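COPII coat assembly protein SEC16 (Saccharomyces cerevisiae, PDB 3MZK) helps initiate assembly of the COPII coat that forms transport vesicles at the endoplasmic reticulum, and is also involved in autophagy. Local coordinates at residues 218-221 / 222-226. Numbering follows the deposited sequence.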
# COMPACT_ATOMS: atom_id res chain seq x y z
N HIS B 218 12.84 20.09 -20.87
CA HIS B 218 13.58 19.01 -20.23
C HIS B 218 13.34 19.02 -18.73
O HIS B 218 13.04 17.99 -18.12
CB HIS B 218 15.07 19.13 -20.51
CG HIS B 218 15.43 19.00 -21.95
ND1 HIS B 218 15.49 20.09 -22.80
CD2 HIS B 218 15.74 17.92 -22.70
CE1 HIS B 218 15.82 19.67 -24.01
NE2 HIS B 218 15.98 18.36 -23.98
N PHE B 219 13.49 20.20 -18.13
CA PHE B 219 13.40 20.32 -16.68
C PHE B 219 12.00 19.97 -16.19
O PHE B 219 11.84 19.12 -15.32
CB PHE B 219 13.81 21.73 -16.24
CG PHE B 219 14.39 21.80 -14.86
CD1 PHE B 219 15.38 22.73 -14.55
CD2 PHE B 219 13.95 20.94 -13.86
CE1 PHE B 219 15.91 22.80 -13.27
CE2 PHE B 219 14.49 21.01 -12.58
CZ PHE B 219 15.46 21.94 -12.29
N LEU B 220 10.99 20.62 -16.76
CA LEU B 220 9.60 20.36 -16.39
C LEU B 220 9.25 18.89 -16.58
O LEU B 220 8.62 18.27 -15.71
CB LEU B 220 8.64 21.22 -17.21
CG LEU B 220 8.54 22.70 -16.84
CD1 LEU B 220 7.59 23.41 -17.78
CD2 LEU B 220 8.09 22.86 -15.40
N LEU B 221 9.65 18.33 -17.72
CA LEU B 221 9.37 16.94 -18.03
C LEU B 221 9.88 16.03 -16.93
O LEU B 221 9.16 15.15 -16.46
CB LEU B 221 10.00 16.56 -19.36
CG LEU B 221 9.87 15.09 -19.76
CD1 LEU B 221 8.41 14.65 -19.73
CD2 LEU B 221 10.46 14.87 -21.14
N LEU B 222 11.12 16.26 -16.51
CA LEU B 222 11.74 15.41 -15.50
C LEU B 222 11.03 15.48 -14.15
O LEU B 222 10.76 14.46 -13.53
CB LEU B 222 13.22 15.75 -15.33
CG LEU B 222 13.90 14.87 -14.28
CD1 LEU B 222 15.05 14.11 -14.90
CD2 LEU B 222 14.37 15.70 -13.10
N ILE B 223 10.76 16.70 -13.69
CA ILE B 223 10.05 16.91 -12.42
C ILE B 223 8.72 16.17 -12.37
O ILE B 223 8.40 15.53 -11.36
CB ILE B 223 9.79 18.40 -12.16
CG1 ILE B 223 11.11 19.16 -12.06
CG2 ILE B 223 8.99 18.57 -10.89
CD1 ILE B 223 10.94 20.63 -11.79
N PHE B 224 7.96 16.24 -13.45
CA PHE B 224 6.66 15.59 -13.52
C PHE B 224 6.79 14.07 -13.65
O PHE B 224 5.92 13.33 -13.20
CB PHE B 224 5.81 16.17 -14.65
CG PHE B 224 5.45 17.61 -14.46
CD1 PHE B 224 5.01 18.06 -13.22
CD2 PHE B 224 5.58 18.52 -15.50
CE1 PHE B 224 4.68 19.40 -13.03
CE2 PHE B 224 5.25 19.85 -15.31
CZ PHE B 224 4.81 20.29 -14.08
N GLN B 225 7.86 13.62 -14.28
CA GLN B 225 8.10 12.18 -14.42
C GLN B 225 8.43 11.56 -13.08
O GLN B 225 7.94 10.48 -12.75
CB GLN B 225 9.24 11.91 -15.40
CG GLN B 225 8.92 12.22 -16.84
CD GLN B 225 7.65 11.54 -17.30
OE1 GLN B 225 7.31 10.46 -16.82
NE2 GLN B 225 6.94 12.17 -18.23
N VAL B 226 9.26 12.24 -12.30
CA VAL B 226 9.73 11.71 -11.03
C VAL B 226 8.57 11.42 -10.08
O VAL B 226 8.51 10.35 -9.47
CB VAL B 226 10.74 12.67 -10.35
CG1 VAL B 226 11.02 12.23 -8.92
CG2 VAL B 226 12.02 12.76 -11.17
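Residues 218-221 run straight into 222-226 within helix 214-226, joined by four successive i to i+4 backbone hydrogen bonds, of which Ile223 N to Phe219 O is the straightest at the hydrogen (174°) and Gln225 N to Leu221 O (3.0 Å) the most bent. Three pairs of side chains, each one turn apart, pack along the helix. CD2 and CE2 of Phe219 meet the Ile223 CD1 methyl obliquely, CE2 at 3.7 Å; with CG1 of Ile223 set beside its own backbone N (chi1 -62°), the chain reaches back along the helix to the ring. Leu220 and Phe224 run alongside each other in the same direction, Leu220 CB standing 4.1 Å from Phe224 CE2. The third pair is mixed: the Leu221 CD1 methyl meets Gln225 at its amide nitrogen and at CG. Chi1 of Gln225 (-70°) sets CG beside its own backbone N, close to Leu221 O, and the bend at chi2 then carries the amide to this methyl, while OE1 makes a weak hydrogen bond to Asn230 ND2. Replacing Gln225 with an alanine would probably take away the packing of CG and the amide against the Leu221 methyl and leave Asn230 without this weak partner. Different neighbours cover the different faces of the helix. Phe219, Leu222 and Ile223 pack on helix 252-261, Leu221 and Gln225 touch helix 191-203, and Phe219, Leu220 and Phe224 meet Gln162, Leu158 and Leu184 of the second subunit. The i to i+4 spacing is that of an ordinary alpha helix, and this one, packed against neighbouring helices of its own chain and against the second subunit, belongs to the helical Sec23-binding domain of Sec16, whose family is grouped in the TPR clan.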